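Local atomic coordinates of RND efflux system, outer membrane lipoprotein, NodT family (Burkholderia mallei, PDB entry 6U94), a protein that probably forms the outer-membrane exit duct of a tripartite RND efflux pump. Residues A[172-177]-A[241-246]; A[283-288]-A[365-370]. One frame throughout, in Å; residues are numbered along the deposited sequence.

Followed from the N terminus, the chain first closes contact 1, where 172-177 on helix 156-203 meets 241-246 on helix 211-247. Of the 63 residues between these segments 56 are helical, so the loop is an antiparallel hairpin of two long helices. Contact 2 opens only afterwards: 283-288, at the start of helix 283-294, is met 77 residues later by 365-370, near the start of helix 362-415. The two contacts therefore stand in series, neither nested nor crossed. The centres of contact 1 and contact 2 are about 31 Å apart. The nearest atoms of contact 1 and contact 2 are about 17 Å apart, so the two do not touch. Contact 1 ties helices 156-203 and 211-247, contact 2 helices 283-294 and 362-415.

Contact 1: residues A[172-177]-A[241-246]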
ATOM      1  N   ASN A 172      -3.690   4.952  -4.122  1.00 65.31           N
ATOM      2  CA  ASN A 172      -2.717   3.957  -4.556  1.00 64.01           C
ATOM      3  C   ASN A 172      -2.643   3.865  -6.074  1.00 66.51           C
ATOM      4  O   ASN A 172      -1.590   3.520  -6.620  1.00 69.21           O
ATOM      5  CB  ASN A 172      -3.053   2.590  -3.964  1.00 66.45           C
ATOM      6  CG  ASN A 172      -1.966   1.561  -4.222  1.00 65.83           C
ATOM      7  OD1 ASN A 172      -0.921   1.572  -3.570  1.00 68.81           O
ATOM      8  ND2 ASN A 172      -2.206   0.664  -5.172  1.00 61.84           N
ATOM      9  N   THR A 173      -3.741   4.168  -6.768  1.00 60.88           N
ATOM     10  CA  THR A 173      -3.735   4.104  -8.227  1.00 66.99           C
ATOM     11  C   THR A 173      -3.013   5.300  -8.838  1.00 67.54           C
ATOM     12  O   THR A 173      -2.268   5.144  -9.813  1.00 68.92           O
ATOM     13  CB  THR A 173      -5.167   4.015  -8.754  1.00 67.51           C
ATOM     14  OG1 THR A 173      -5.802   2.863  -8.193  1.00 69.18           O
ATOM     15  CG2 THR A 173      -5.178   3.889 -10.266  1.00 68.67           C
ATOM     16  N   TYR A 174      -3.225   6.497  -8.288  1.00 68.15           N
ATOM     17  CA  TYR A 174      -2.533   7.675  -8.802  1.00 70.71           C
ATOM     18  C   TYR A 174      -1.051   7.636  -8.451  1.00 72.82           C
ATOM     19  O   TYR A 174      -0.206   8.054  -9.251  1.00 73.00           O
ATOM     20  CB  TYR A 174      -3.185   8.946  -8.259  1.00 71.52           C
ATOM     21  CG  TYR A 174      -2.513  10.229  -8.700  1.00 73.30           C
ATOM     22  CD1 TYR A 174      -2.585  10.657 -10.018  1.00 73.54           C
ATOM     23  CD2 TYR A 174      -1.821  11.022  -7.791  1.00 74.91           C
ATOM     24  CE1 TYR A 174      -1.979  11.834 -10.424  1.00 76.16           C
ATOM     25  CE2 TYR A 174      -1.211  12.199  -8.188  1.00 73.91           C
ATOM     26  CZ  TYR A 174      -1.292  12.601  -9.504  1.00 76.60           C
ATOM     27  OH  TYR A 174      -0.686  13.772  -9.899  1.00 79.17           O
ATOM     28  N   LEU A 175      -0.715   7.135  -7.259  1.00 70.68           N
ATOM     29  CA  LEU A 175       0.689   6.953  -6.908  1.00 71.21           C
ATOM     30  C   LEU A 175       1.340   5.910  -7.805  1.00 70.77           C
ATOM     31  O   LEU A 175       2.458   6.108  -8.295  1.00 75.18           O
ATOM     32  CB  LEU A 175       0.818   6.564  -5.436  1.00 71.54           C
ATOM     33  CG  LEU A 175       0.528   7.697  -4.450  1.00 76.08           C
ATOM     34  CD1 LEU A 175       0.621   7.215  -3.011  1.00 73.95           C
ATOM     35  CD2 LEU A 175       1.479   8.858  -4.691  1.00 79.16           C
ATOM     36  N   THR A 176       0.649   4.790  -8.038  1.00 67.66           N
ATOM     37  CA  THR A 176       1.155   3.785  -8.969  1.00 66.75           C
ATOM     38  C   THR A 176       1.331   4.369 -10.366  1.00 69.91           C
ATOM     39  O   THR A 176       2.280   4.019 -11.077  1.00 71.53           O
ATOM     40  CB  THR A 176       0.218   2.576  -9.000  1.00 63.59           C
ATOM     41  OG1 THR A 176       0.224   1.929  -7.719  1.00 61.66           O
ATOM     42  CG2 THR A 176       0.645   1.577 -10.066  1.00 63.87           C
ATOM     43  N   LEU A 177       0.435   5.273 -10.771  1.00 67.13           N
ATOM     44  CA  LEU A 177       0.590   5.944 -12.057  1.00 70.02           C
ATOM     45  C   LEU A 177       1.895   6.728 -12.114  1.00 74.02           C
ATOM     46  O   LEU A 177       2.676   6.594 -13.065  1.00 72.53           O
ATOM     47  CB  LEU A 177      -0.601   6.866 -12.311  1.00 69.94           C
ATOM     48  CG  LEU A 177      -0.528   7.723 -13.574  1.00 75.20           C
ATOM     49  CD1 LEU A 177      -0.465   6.849 -14.819  1.00 75.36           C
ATOM     50  CD2 LEU A 177      -1.711   8.679 -13.646  1.00 72.96           C
ATOM     51  N   ASN A 241      -6.776   3.714 -16.766  1.00 90.77           N
ATOM     52  CA  ASN A 241      -8.099   3.105 -16.866  1.00 91.86           C
ATOM     53  C   ASN A 241      -8.724   2.930 -15.487  1.00 89.99           C
ATOM     54  O   ASN A 241      -9.863   3.349 -15.251  1.00 85.63           O
ATOM     55  CB  ASN A 241      -8.011   1.758 -17.586  1.00 98.65           C
ATOM     56  CG  ASN A 241      -8.507   1.828 -19.016  1.00114.09           C
ATOM     57  OD1 ASN A 241      -8.432   2.873 -19.662  1.00121.39           O
ATOM     58  ND2 ASN A 241      -9.029   0.713 -19.515  1.00119.76           N
ATOM     59  N   ALA A 242      -7.986   2.309 -14.562  1.00 84.50           N
ATOM     60  CA  ALA A 242      -8.502   2.100 -13.214  1.00 86.98           C
ATOM     61  C   ALA A 242      -8.793   3.425 -12.525  1.00 87.31           C
ATOM     62  O   ALA A 242      -9.765   3.540 -11.768  1.00 90.74           O
ATOM     63  CB  ALA A 242      -7.510   1.273 -12.394  1.00 74.07           C
ATOM     64  N   LEU A 243      -7.964   4.440 -12.780  1.00 86.71           N
ATOM     65  CA  LEU A 243      -8.197   5.749 -12.181  1.00 87.92           C
ATOM     66  C   LEU A 243      -9.497   6.358 -12.689  1.00 90.44           C
ATOM     67  O   LEU A 243     -10.247   6.971 -11.919  1.00 93.91           O
ATOM     68  CB  LEU A 243      -7.015   6.672 -12.472  1.00 87.84           C
ATOM     69  CG  LEU A 243      -6.872   7.920 -11.602  1.00 88.11           C
ATOM     70  CD1 LEU A 243      -6.892   7.547 -10.131  1.00 87.70           C
ATOM     71  CD2 LEU A 243      -5.587   8.656 -11.945  1.00 85.72           C
ATOM     72  N   ALA A 244      -9.784   6.195 -13.984  1.00 90.11           N
ATOM     73  CA  ALA A 244     -11.040   6.693 -14.532  1.00 95.87           C
ATOM     74  C   ALA A 244     -12.231   5.961 -13.929  1.00 91.47           C
ATOM     75  O   ALA A 244     -13.263   6.578 -13.642  1.00 89.39           O
ATOM     76  CB  ALA A 244     -11.038   6.558 -16.055  1.00 97.27           C
ATOM     77  N   VAL A 245     -12.106   4.648 -13.725  1.00 89.78           N
ATOM     78  CA  VAL A 245     -13.178   3.886 -13.091  1.00 91.83           C
ATOM     79  C   VAL A 245     -13.391   4.354 -11.658  1.00 93.41           C
ATOM     80  O   VAL A 245     -14.532   4.489 -11.196  1.00 94.91           O
ATOM     81  CB  VAL A 245     -12.867   2.377 -13.151  1.00 91.63           C
ATOM     82  CG1 VAL A 245     -13.904   1.585 -12.363  1.00 90.85           C
ATOM     83  CG2 VAL A 245     -12.809   1.901 -14.591  1.00 91.53           C
ATOM     84  N   LEU A 246     -12.299   4.620 -10.938  1.00 85.96           N
ATOM     85  CA  LEU A 246     -12.407   4.949  -9.520  1.00 86.69           C
ATOM     86  C   LEU A 246     -13.071   6.302  -9.303  1.00 90.48           C
ATOM     87  O   LEU A 246     -13.819   6.481  -8.335  1.00 93.21           O
ATOM     88  CB  LEU A 246     -11.026   4.921  -8.868  1.00 81.89           C
ATOM     89  CG  LEU A 246     -10.475   3.529  -8.566  1.00 80.96           C
ATOM     90  CD1 LEU A 246      -9.055   3.623  -8.030  1.00 75.99           C
ATOM     91  CD2 LEU A 246     -11.380   2.806  -7.582  1.00 80.54           C
TER
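Thr173 packs against Leu243 and Leu246 within an antiparallel helical hairpin formed by helices 156-203 and 211-247; segments 172-177 and 241-246 run at 155° with axes 9.5 Å apart. The tight part centres on Thr173, with Thr173 CA 6.2 Å from Leu243 CA. Its methyl CG2, anti to the backbone N (OG1 chi1 -58°), slides along the side of Leu243: Thr173 CG2 lies 3.8 Å from Leu243 N and 4.0 Å from Leu243 CB. Ala242 adds its methyl to the same spot. On the hydroxyl branch, the tips of Thr173 and Leu246 meet end to end. That hydroxyl is not left to the apolar neighbour, since OG1 hydrogen-bonds to Glu169 O one turn back on its own helix.

Packing is looser around the far branch of Leu243. Leu243 CD2 reaches the edge of the Tyr174 ring near its plane, 4.1 Å from Tyr174 CD1, and stands 4.2 Å from Leu177 CD2. Helix 56-67 also packs on Tyr174, while Ala82 of helix 72-86 touches Ala242 and Leu246, and all the touching residues are buried. Asn241 points away from the other helix and is exposed; Ala244 and Val245 are partly exposed. The closest approach is Thr173 OG1 to Leu246 CD1, 3.3 Å.

Contact 2: residues A[283-288]-A[365-370]; sequences PDIMAA and AGYEHT
Apolar contacts pair Ala288 with Tyr367 and Ile285 with Thr370, across segments that run antiparallel at 161° with axes 9.8 Å apart. Ala288 CB meets the Tyr367 ring at its edge and in its plane, 3.8 Å from Tyr367 CD1; the ring is brought there by CG standing anti to the backbone N (chi1 178°). Ala288 CA and Tyr367 CA are 5.5 Å apart, a spacing the small alanine permits. Ile285 CG2 comes to the same ring more distantly, while Ile285 CG1 lies 4.0 Å from Thr370 CG2.

Contacts with polar groups follow. Thr370 CG2 sits 3.5 Å from Asp284 O and 4.0 Å from Asp284 CG, the two side chains sliding past each other in opposite directions.

Among the polar bonds, Thr370 OG1 donates to Gly366 O over 2.8 Å, from the face of the carbonyl plane opposite to Thr370 N, so two donors grip one oxygen. Asp284 OD2 forms a salt bridge with Arg282 NH2, just before its segment. A hydrogen bond between Tyr367 OH and OE2 of Glu289, the residue after Ala288, links the two helices just beyond the segments. Joining helices 283-294 and 362-415, this packing is consistent with the antiparallel helical barrel that outer membrane factors build as trimers.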
ATOM      1  N   PRO A 283     -14.406   0.159  10.741  1.00 60.25           N
ATOM      2  CA  PRO A 283     -15.733  -0.430  10.504  1.00 61.08           C
ATOM      3  C   PRO A 283     -15.953  -1.780  11.174  1.00 62.49           C
ATOM      4  O   PRO A 283     -17.097  -2.093  11.524  1.00 64.14           O
ATOM      5  CB  PRO A 283     -15.791  -0.535   8.975  1.00 62.50           C
ATOM      6  CG  PRO A 283     -14.940   0.603   8.518  1.00 61.89           C
ATOM      7  CD  PRO A 283     -13.799   0.658   9.495  1.00 59.67           C
ATOM      8  N   ASP A 284     -14.910  -2.590  11.379  1.00 57.44           N
ATOM      9  CA  ASP A 284     -15.126  -3.873  12.038  1.00 54.14           C
ATOM     10  C   ASP A 284     -15.239  -3.743  13.550  1.00 56.65           C
ATOM     11  O   ASP A 284     -15.831  -4.618  14.193  1.00 59.56           O
ATOM     12  CB  ASP A 284     -14.022  -4.875  11.673  1.00 56.50           C
ATOM     13  CG  ASP A 284     -12.609  -4.327  11.875  1.00 54.69           C
ATOM     14  OD1 ASP A 284     -12.436  -3.139  12.221  1.00 50.75           O
ATOM     15  OD2 ASP A 284     -11.657  -5.109  11.680  1.00 55.72           O
ATOM     16  N   ILE A 285     -14.711  -2.666  14.130  1.00 52.34           N
ATOM     17  CA  ILE A 285     -14.910  -2.447  15.558  1.00 53.20           C
ATOM     18  C   ILE A 285     -16.240  -1.743  15.819  1.00 52.43           C
ATOM     19  O   ILE A 285     -16.901  -2.010  16.828  1.00 54.23           O
ATOM     20  CB  ILE A 285     -13.719  -1.676  16.157  1.00 51.19           C
ATOM     21  CG1 ILE A 285     -12.451  -2.532  16.081  1.00 50.74           C
ATOM     22  CG2 ILE A 285     -13.995  -1.268  17.607  1.00 43.58           C
ATOM     23  CD1 ILE A 285     -11.273  -1.937  16.808  1.00 48.78           C
ATOM     24  N   MET A 286     -16.657  -0.845  14.918  1.00 54.96           N
ATOM     25  CA  MET A 286     -17.977  -0.224  15.026  1.00 57.53           C
ATOM     26  C   MET A 286     -19.079  -1.275  14.994  1.00 55.65           C
ATOM     27  O   MET A 286     -19.993  -1.261  15.827  1.00 59.93           O
ATOM     28  CB  MET A 286     -18.180   0.789  13.898  1.00 61.82           C
ATOM     29  CG  MET A 286     -17.192   1.945  13.890  1.00 65.49           C
ATOM     30  SD  MET A 286     -17.427   3.016  12.456  1.00 68.90           S
ATOM     31  CE  MET A 286     -19.110   3.566  12.738  1.00 68.56           C
ATOM     32  N   ALA A 287     -19.003  -2.201  14.038  1.00 55.50           N
ATOM     33  CA  ALA A 287     -20.010  -3.252  13.948  1.00 61.50           C
ATOM     34  C   ALA A 287     -19.969  -4.161  15.171  1.00 62.45           C
ATOM     35  O   ALA A 287     -21.015  -4.596  15.667  1.00 65.16           O
ATOM     36  CB  ALA A 287     -19.810  -4.063  12.669  1.00 57.86           C
ATOM     37  N   ALA A 288     -18.766  -4.450  15.676  1.00 61.30           N
ATOM     38  CA  ALA A 288     -18.651  -5.303  16.853  1.00 58.89           C
ATOM     39  C   ALA A 288     -19.245  -4.630  18.084  1.00 57.93           C
ATOM     40  O   ALA A 288     -19.893  -5.290  18.905  1.00 57.80           O
ATOM     41  CB  ALA A 288     -17.188  -5.675  17.095  1.00 54.76           C
ATOM     42  N   ALA A 365     -16.641 -12.516  22.696  1.00 67.58           N
ATOM     43  CA  ALA A 365     -15.462 -13.181  22.149  1.00 66.97           C
ATOM     44  C   ALA A 365     -15.095 -12.619  20.780  1.00 67.19           C
ATOM     45  O   ALA A 365     -13.911 -12.421  20.482  1.00 63.56           O
ATOM     46  CB  ALA A 365     -15.699 -14.689  22.068  1.00 67.66           C
ATOM     47  N   GLY A 366     -16.096 -12.357  19.937  1.00 62.47           N
ATOM     48  CA  GLY A 366     -15.818 -11.746  18.649  1.00 57.87           C
ATOM     49  C   GLY A 366     -15.252 -10.345  18.783  1.00 59.55           C
ATOM     50  O   GLY A 366     -14.350  -9.954  18.039  1.00 62.94           O
ATOM     51  N   TYR A 367     -15.774  -9.575  19.740  1.00 51.70           N
ATOM     52  CA  TYR A 367     -15.253  -8.235  19.989  1.00 51.27           C
ATOM     53  C   TYR A 367     -13.798  -8.284  20.440  1.00 58.87           C
ATOM     54  O   TYR A 367     -12.971  -7.485  19.983  1.00 61.44           O
ATOM     55  CB  TYR A 367     -16.121  -7.540  21.037  1.00 47.67           C
ATOM     56  CG  TYR A 367     -15.681  -6.149  21.435  1.00 40.81           C
ATOM     57  CD1 TYR A 367     -15.801  -5.080  20.557  1.00 40.35           C
ATOM     58  CD2 TYR A 367     -15.192  -5.897  22.707  1.00 39.81           C
ATOM     59  CE1 TYR A 367     -15.415  -3.804  20.930  1.00 40.32           C
ATOM     60  CE2 TYR A 367     -14.809  -4.628  23.090  1.00 49.80           C
ATOM     61  CZ  TYR A 367     -14.922  -3.584  22.197  1.00 46.38           C
ATOM     62  OH  TYR A 367     -14.535  -2.315  22.569  1.00 52.50           O
ATOM     63  N   GLU A 368     -13.468  -9.221  21.331  1.00 59.05           N
ATOM     64  CA  GLU A 368     -12.096  -9.342  21.810  1.00 55.78           C
ATOM     65  C   GLU A 368     -11.146  -9.698  20.674  1.00 59.61           C
ATOM     66  O   GLU A 368     -10.060  -9.118  20.558  1.00 53.63           O
ATOM     67  CB  GLU A 368     -12.021 -10.386  22.924  1.00 54.89           C
ATOM     68  CG  GLU A 368     -10.628 -10.588  23.502  1.00 56.22           C
ATOM     69  CD  GLU A 368     -10.574 -11.701  24.528  1.00 65.05           C
ATOM     70  OE1 GLU A 368     -11.494 -12.548  24.539  1.00 69.42           O
ATOM     71  OE2 GLU A 368      -9.614 -11.730  25.327  1.00 66.96           O
ATOM     72  N   HIS A 369     -11.543 -10.644  19.815  1.00 64.65           N
ATOM     73  CA  HIS A 369     -10.685 -11.060  18.709  1.00 72.12           C
ATOM     74  C   HIS A 369     -10.557  -9.965  17.660  1.00 69.01           C
ATOM     75  O   HIS A 369      -9.484  -9.785  17.071  1.00 68.45           O
ATOM     76  CB  HIS A 369     -11.227 -12.342  18.076  1.00 82.08           C
ATOM     77  CG  HIS A 369     -11.147 -13.537  18.972  1.00 95.88           C
ATOM     78  ND1 HIS A 369     -10.173 -13.677  19.938  1.00100.30           N
ATOM     79  CD2 HIS A 369     -11.920 -14.645  19.054  1.00101.69           C
ATOM     80  CE1 HIS A 369     -10.348 -14.822  20.574  1.00104.10           C
ATOM     81  NE2 HIS A 369     -11.402 -15.428  20.057  1.00104.45           N
ATOM     82  N   THR A 370     -11.641  -9.230  17.403  1.00 62.38           N
ATOM     83  CA  THR A 370     -11.596  -8.159  16.414  1.00 57.69           C
ATOM     84  C   THR A 370     -10.623  -7.063  16.829  1.00 54.88           C
ATOM     85  O   THR A 370     -10.003  -6.425  15.971  1.00 59.09           O
ATOM     86  CB  THR A 370     -13.005  -7.592  16.194  1.00 57.43           C
ATOM     87  OG1 THR A 370     -13.848  -8.614  15.648  1.00 56.59           O
ATOM     88  CG2 THR A 370     -12.986  -6.401  15.237  1.00 50.45           C
TER